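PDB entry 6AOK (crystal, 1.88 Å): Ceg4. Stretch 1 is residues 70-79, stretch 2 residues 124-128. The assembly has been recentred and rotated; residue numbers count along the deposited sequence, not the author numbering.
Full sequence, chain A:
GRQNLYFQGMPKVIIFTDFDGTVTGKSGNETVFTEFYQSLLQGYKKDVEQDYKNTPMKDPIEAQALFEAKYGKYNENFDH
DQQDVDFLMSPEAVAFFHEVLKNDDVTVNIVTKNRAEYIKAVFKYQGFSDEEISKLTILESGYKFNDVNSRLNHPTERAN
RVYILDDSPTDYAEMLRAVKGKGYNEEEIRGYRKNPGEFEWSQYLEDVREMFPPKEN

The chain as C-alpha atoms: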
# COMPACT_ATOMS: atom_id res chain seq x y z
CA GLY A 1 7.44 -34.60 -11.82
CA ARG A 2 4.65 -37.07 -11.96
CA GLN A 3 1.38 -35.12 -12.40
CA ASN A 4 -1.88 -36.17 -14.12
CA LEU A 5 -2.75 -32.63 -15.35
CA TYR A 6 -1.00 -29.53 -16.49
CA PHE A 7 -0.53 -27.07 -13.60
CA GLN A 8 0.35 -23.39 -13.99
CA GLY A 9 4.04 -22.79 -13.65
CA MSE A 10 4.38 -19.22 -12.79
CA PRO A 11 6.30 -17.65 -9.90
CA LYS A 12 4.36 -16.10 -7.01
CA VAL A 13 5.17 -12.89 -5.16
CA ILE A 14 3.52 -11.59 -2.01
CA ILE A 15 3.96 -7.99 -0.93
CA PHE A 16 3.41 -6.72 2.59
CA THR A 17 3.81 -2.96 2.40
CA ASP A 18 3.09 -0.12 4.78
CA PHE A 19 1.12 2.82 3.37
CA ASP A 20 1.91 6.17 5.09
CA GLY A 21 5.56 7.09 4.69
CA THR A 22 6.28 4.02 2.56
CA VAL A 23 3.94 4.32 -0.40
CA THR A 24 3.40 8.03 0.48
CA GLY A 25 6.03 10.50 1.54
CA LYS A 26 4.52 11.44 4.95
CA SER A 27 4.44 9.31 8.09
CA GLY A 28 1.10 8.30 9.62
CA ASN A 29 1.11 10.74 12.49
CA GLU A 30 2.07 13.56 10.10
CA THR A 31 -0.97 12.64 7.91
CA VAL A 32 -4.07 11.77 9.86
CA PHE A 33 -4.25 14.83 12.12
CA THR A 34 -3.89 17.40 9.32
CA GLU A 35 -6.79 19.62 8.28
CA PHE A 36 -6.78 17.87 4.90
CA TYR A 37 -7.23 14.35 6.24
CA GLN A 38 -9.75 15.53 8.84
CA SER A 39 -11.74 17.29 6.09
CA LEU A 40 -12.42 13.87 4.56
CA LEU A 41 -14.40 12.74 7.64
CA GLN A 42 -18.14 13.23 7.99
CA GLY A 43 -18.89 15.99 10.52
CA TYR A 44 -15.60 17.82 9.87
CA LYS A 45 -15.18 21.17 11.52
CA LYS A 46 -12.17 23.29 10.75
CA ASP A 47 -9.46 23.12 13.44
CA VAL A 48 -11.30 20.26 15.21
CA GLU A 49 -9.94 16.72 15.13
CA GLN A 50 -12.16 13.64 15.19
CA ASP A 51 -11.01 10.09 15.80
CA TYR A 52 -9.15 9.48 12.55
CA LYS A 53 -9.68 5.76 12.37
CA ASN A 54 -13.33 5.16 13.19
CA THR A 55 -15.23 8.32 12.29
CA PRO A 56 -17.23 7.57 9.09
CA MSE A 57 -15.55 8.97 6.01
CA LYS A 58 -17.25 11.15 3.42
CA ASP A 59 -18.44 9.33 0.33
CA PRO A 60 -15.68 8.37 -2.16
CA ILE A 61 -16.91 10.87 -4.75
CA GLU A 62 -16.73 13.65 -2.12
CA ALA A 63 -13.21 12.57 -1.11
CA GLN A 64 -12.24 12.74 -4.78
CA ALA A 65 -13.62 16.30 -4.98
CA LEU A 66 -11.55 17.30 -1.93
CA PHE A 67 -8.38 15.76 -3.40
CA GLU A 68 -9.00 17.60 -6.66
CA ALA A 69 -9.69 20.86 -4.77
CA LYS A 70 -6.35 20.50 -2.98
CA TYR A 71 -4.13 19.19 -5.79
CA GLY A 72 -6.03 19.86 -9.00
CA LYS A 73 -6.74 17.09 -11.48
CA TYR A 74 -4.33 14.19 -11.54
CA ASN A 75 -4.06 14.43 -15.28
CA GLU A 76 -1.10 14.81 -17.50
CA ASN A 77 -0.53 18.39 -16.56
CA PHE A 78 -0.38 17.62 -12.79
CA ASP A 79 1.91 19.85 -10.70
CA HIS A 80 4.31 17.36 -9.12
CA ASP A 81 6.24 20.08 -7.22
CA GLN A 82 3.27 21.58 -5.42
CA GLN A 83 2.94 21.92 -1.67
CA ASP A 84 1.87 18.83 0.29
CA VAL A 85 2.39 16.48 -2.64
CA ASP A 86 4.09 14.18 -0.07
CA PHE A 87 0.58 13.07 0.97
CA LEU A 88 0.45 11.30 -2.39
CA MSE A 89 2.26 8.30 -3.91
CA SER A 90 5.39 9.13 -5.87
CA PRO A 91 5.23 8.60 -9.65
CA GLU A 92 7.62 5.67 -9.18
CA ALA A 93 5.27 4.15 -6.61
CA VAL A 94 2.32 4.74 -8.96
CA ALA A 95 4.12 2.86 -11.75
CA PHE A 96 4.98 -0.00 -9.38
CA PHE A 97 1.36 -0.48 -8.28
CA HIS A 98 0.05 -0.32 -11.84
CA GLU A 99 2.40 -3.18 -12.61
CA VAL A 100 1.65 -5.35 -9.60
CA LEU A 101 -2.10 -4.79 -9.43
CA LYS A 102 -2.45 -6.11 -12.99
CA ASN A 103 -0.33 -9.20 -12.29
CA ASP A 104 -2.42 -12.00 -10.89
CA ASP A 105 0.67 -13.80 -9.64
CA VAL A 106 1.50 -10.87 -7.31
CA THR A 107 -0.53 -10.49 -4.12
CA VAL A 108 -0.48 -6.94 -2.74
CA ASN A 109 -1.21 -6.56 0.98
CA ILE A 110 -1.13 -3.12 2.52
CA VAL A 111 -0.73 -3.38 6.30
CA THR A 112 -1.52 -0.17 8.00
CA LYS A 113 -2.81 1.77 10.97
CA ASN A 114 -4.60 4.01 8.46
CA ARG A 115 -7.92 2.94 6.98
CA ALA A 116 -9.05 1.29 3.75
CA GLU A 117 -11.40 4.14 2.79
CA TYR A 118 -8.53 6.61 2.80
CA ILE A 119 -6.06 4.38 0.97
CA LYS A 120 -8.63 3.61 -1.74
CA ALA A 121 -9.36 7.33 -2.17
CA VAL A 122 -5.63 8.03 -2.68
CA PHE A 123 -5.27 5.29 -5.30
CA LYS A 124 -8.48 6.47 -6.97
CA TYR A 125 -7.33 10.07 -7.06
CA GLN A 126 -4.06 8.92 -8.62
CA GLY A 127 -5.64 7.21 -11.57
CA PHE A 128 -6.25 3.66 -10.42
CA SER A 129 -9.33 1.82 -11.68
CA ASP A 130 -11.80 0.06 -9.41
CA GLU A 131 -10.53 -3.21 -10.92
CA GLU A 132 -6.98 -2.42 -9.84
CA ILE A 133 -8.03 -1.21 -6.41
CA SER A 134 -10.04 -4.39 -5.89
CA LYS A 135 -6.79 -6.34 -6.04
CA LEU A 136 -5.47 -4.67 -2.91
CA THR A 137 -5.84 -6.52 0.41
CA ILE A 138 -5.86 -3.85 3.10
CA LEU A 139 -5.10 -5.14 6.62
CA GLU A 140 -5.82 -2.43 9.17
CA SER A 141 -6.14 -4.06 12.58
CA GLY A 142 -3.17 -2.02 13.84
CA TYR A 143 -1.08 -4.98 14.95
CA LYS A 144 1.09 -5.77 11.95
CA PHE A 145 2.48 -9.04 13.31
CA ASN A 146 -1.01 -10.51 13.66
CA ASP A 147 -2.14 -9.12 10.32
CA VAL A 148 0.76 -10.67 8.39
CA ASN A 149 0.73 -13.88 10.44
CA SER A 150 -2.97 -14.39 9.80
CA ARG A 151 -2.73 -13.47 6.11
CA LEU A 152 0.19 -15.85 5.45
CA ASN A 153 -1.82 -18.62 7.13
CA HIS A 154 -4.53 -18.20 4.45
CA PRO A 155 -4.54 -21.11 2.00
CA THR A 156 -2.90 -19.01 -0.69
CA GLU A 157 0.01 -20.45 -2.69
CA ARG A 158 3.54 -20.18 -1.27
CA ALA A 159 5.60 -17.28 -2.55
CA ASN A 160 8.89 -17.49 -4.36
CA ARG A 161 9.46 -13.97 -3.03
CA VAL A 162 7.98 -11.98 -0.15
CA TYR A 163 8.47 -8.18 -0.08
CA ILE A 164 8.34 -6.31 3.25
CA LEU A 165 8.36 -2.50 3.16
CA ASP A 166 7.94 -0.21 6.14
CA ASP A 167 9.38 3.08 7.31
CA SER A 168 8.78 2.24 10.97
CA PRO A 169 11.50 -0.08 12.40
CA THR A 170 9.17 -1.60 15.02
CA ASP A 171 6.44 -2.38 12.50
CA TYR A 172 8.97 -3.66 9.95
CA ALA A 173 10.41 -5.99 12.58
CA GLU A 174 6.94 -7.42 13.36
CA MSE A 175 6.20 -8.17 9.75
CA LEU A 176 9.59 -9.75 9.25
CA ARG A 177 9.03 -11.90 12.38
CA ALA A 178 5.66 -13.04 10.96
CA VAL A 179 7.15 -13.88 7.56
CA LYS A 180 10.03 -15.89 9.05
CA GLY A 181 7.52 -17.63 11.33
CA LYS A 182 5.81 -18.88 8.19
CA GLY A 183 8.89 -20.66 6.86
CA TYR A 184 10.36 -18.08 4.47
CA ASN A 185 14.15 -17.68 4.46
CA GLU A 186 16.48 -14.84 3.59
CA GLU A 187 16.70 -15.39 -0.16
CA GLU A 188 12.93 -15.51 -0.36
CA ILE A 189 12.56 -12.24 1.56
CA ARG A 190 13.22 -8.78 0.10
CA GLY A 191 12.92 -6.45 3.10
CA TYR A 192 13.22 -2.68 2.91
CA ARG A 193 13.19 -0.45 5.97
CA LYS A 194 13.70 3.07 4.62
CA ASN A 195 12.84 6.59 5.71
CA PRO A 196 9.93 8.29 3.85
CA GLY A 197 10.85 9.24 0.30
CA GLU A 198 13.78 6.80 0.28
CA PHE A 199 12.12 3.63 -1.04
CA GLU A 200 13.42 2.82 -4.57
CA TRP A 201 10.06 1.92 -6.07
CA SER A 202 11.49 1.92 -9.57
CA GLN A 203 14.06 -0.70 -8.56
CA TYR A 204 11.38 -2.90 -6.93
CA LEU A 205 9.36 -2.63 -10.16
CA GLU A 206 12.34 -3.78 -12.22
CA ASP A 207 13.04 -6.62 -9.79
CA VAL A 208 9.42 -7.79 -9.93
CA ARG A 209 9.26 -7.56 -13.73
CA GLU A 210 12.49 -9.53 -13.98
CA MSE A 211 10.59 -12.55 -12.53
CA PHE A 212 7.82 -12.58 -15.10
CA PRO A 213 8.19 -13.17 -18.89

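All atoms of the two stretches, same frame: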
# COMPACT_ATOMS: atom_id res chain seq x y z
N LYS A 70 -7.66 20.27 -3.58
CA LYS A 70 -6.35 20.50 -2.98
C LYS A 70 -5.25 20.46 -4.02
O LYS A 70 -4.39 21.35 -4.04
CB LYS A 70 -6.10 19.47 -1.88
CG LYS A 70 -4.78 19.75 -1.15
CD LYS A 70 -4.65 18.90 0.05
CE LYS A 70 -3.29 19.08 0.77
NZ LYS A 70 -3.01 20.49 1.20
N TYR A 71 -5.26 19.47 -4.91
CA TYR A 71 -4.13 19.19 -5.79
C TYR A 71 -4.42 19.45 -7.26
O TYR A 71 -3.51 19.32 -8.09
CB TYR A 71 -3.67 17.73 -5.64
CG TYR A 71 -3.16 17.36 -4.26
CD1 TYR A 71 -3.85 16.47 -3.45
CD2 TYR A 71 -1.96 17.88 -3.79
CE1 TYR A 71 -3.40 16.14 -2.24
CE2 TYR A 71 -1.49 17.54 -2.54
CZ TYR A 71 -2.21 16.67 -1.77
OH TYR A 71 -1.77 16.30 -0.52
N GLY A 72 -5.66 19.81 -7.62
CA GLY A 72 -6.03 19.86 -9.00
C GLY A 72 -6.22 18.45 -9.53
O GLY A 72 -6.11 17.46 -8.78
N LYS A 73 -6.49 18.37 -10.83
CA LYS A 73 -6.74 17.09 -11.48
C LYS A 73 -5.45 16.32 -11.60
O LYS A 73 -4.40 16.88 -11.90
CB LYS A 73 -7.34 17.29 -12.88
CG LYS A 73 -8.86 17.18 -12.96
CD LYS A 73 -9.51 18.41 -12.38
CE LYS A 73 -10.85 18.12 -11.71
NZ LYS A 73 -11.56 19.35 -11.16
N TYR A 74 -5.52 15.01 -11.37
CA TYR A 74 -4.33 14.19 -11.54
C TYR A 74 -4.17 13.77 -12.99
O TYR A 74 -4.14 12.59 -13.34
CB TYR A 74 -4.38 12.98 -10.65
CG TYR A 74 -3.03 12.34 -10.46
CD1 TYR A 74 -2.11 12.89 -9.58
CD2 TYR A 74 -2.69 11.18 -11.13
CE1 TYR A 74 -0.89 12.32 -9.41
CE2 TYR A 74 -1.48 10.60 -10.94
CZ TYR A 74 -0.58 11.16 -10.08
OH TYR A 74 0.65 10.58 -9.88
N ASN A 75 -4.06 14.74 -13.86
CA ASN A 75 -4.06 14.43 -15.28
C ASN A 75 -2.63 14.58 -15.78
O ASN A 75 -1.67 14.53 -15.02
CB ASN A 75 -5.04 15.33 -16.02
CG ASN A 75 -4.83 16.78 -15.68
OD1 ASN A 75 -3.69 17.20 -15.39
ND2 ASN A 75 -5.92 17.56 -15.65
N GLU A 76 -2.49 14.80 -17.07
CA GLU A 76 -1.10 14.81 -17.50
C GLU A 76 -0.50 16.13 -17.14
O GLU A 76 0.60 16.21 -16.58
CB GLU A 76 -1.01 14.58 -19.01
CG GLU A 76 0.25 13.85 -19.46
CD GLU A 76 0.43 12.52 -18.75
OE1 GLU A 76 -0.36 11.59 -19.03
OE2 GLU A 76 1.35 12.40 -17.92
N ASN A 77 -1.22 17.24 -17.16
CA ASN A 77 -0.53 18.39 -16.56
C ASN A 77 -0.88 18.56 -15.08
O ASN A 77 -1.55 19.50 -14.66
CB ASN A 77 -0.75 19.63 -17.40
CG ASN A 77 0.14 19.62 -18.66
OD1 ASN A 77 -0.35 19.49 -19.78
ND2 ASN A 77 1.46 19.68 -18.46
N PHE A 78 -0.37 17.60 -14.26
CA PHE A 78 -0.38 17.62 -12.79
C PHE A 78 0.91 18.23 -12.26
O PHE A 78 2.00 17.86 -12.70
CB PHE A 78 -0.52 16.20 -12.19
CG PHE A 78 -0.42 16.14 -10.67
CD1 PHE A 78 -1.50 16.45 -9.87
CD2 PHE A 78 0.74 15.72 -10.03
CE1 PHE A 78 -1.43 16.37 -8.48
CE2 PHE A 78 0.80 15.63 -8.60
CZ PHE A 78 -0.29 15.99 -7.86
N ASP A 79 0.78 19.11 -11.28
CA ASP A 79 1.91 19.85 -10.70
C ASP A 79 2.60 19.01 -9.63
O ASP A 79 2.22 19.03 -8.46
CB ASP A 79 1.41 21.17 -10.11
CG ASP A 79 2.54 22.10 -9.79
OD1 ASP A 79 3.64 21.86 -10.31
OD2 ASP A 79 2.33 23.08 -9.05
N LYS A 124 -7.48 5.99 -6.00
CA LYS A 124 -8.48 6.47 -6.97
C LYS A 124 -8.11 7.83 -7.50
O LYS A 124 -8.22 8.10 -8.71
CB LYS A 124 -9.86 6.53 -6.30
CG LYS A 124 -11.07 7.05 -7.15
CD LYS A 124 -11.26 6.22 -8.38
CE LYS A 124 -11.31 4.72 -8.09
NZ LYS A 124 -11.25 3.94 -9.39
N TYR A 125 -7.72 8.74 -6.61
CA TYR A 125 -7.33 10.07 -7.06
C TYR A 125 -6.18 9.96 -8.05
O TYR A 125 -6.09 10.74 -9.03
CB TYR A 125 -6.93 10.94 -5.87
CG TYR A 125 -6.31 12.23 -6.34
CD1 TYR A 125 -7.08 13.17 -7.05
CD2 TYR A 125 -4.99 12.51 -6.10
CE1 TYR A 125 -6.51 14.34 -7.52
CE2 TYR A 125 -4.42 13.68 -6.56
CZ TYR A 125 -5.18 14.58 -7.28
OH TYR A 125 -4.60 15.75 -7.79
N GLN A 126 -5.27 9.00 -7.80
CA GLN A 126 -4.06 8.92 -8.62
C GLN A 126 -4.21 8.00 -9.82
O GLN A 126 -3.21 7.61 -10.43
CB GLN A 126 -2.85 8.57 -7.75
CG GLN A 126 -2.54 9.74 -6.72
CD GLN A 126 -1.20 9.60 -6.07
OE1 GLN A 126 -1.09 9.17 -4.92
NE2 GLN A 126 -0.15 9.94 -6.81
N GLY A 127 -5.42 7.73 -10.24
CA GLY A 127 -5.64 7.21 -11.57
C GLY A 127 -5.86 5.72 -11.60
O GLY A 127 -5.83 5.14 -12.68
N PHE A 128 -6.00 5.09 -10.45
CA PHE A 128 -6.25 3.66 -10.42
C PHE A 128 -7.72 3.31 -10.64
O PHE A 128 -8.61 3.98 -10.13
CB PHE A 128 -5.73 3.10 -9.09
CG PHE A 128 -4.25 3.00 -9.07
CD1 PHE A 128 -3.48 4.10 -8.77
CD2 PHE A 128 -3.61 1.83 -9.46
CE1 PHE A 128 -2.08 4.02 -8.74
CE2 PHE A 128 -2.22 1.73 -9.46
CZ PHE A 128 -1.46 2.82 -9.09

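Stretch 1 enters the contact at the end of a helix. Lys70 takes no part: the end of its extended side chain leads away, and the nearest approach of its side chain to stretch 2 is 7.1 Å, from Lys70 CB to Tyr125 OH. Tyr71, still helical, points its CA-to-CB bond toward stretch 2, and its CB lies 3.1 Å from Tyr125 OH and 3.9 Å from Tyr125 CZ, so the tip of the Tyr125 side chain packs closely against it.

Gly72 is the first residue to leave helical geometry, with phi 75° and psi -177°; positive phi by itself favours glycine. Its carbonyl accepts the main polar link of the contact, a hydrogen bond from Tyr125 OH to Gly72 O, very short at 2.5 Å. The carbonyl oxygen lies at the edge of the Tyr125 ring, near its plane. The CA-to-CB bond of Tyr125 points sideways, but its t rotamer (chi1 170°) brings the hydroxyl to this site. Lys73 points away and adds almost nothing.

Tyr74 makes the broadest contact on this side, with 95 Å² covered. Its CB sits over the Tyr125 face, 4.1 Å from the ring centroid and 22° off the normal, a CH-pi arrangement. The two rings form an offset edge-to-face pair, with the edge of Tyr74 toward the face of Tyr125, centroids 5.5 Å apart and planes at 61°. In turn, Gln126 CA lies 4.0 Å from the Tyr74 ring centroid, 24° off the normal. Farther out, Gln126 NE2 donates a weak hydrogen bond to Tyr74 OH (3.2 Å, 147° at the hydrogen).

Asn75, Glu76 and Asn77 stay out of reach. The chain returns at Phe78, whose CE1 lies 3.3 Å from Tyr125 OH, near the plane of the Tyr125 ring. Asp79 is again beyond contact.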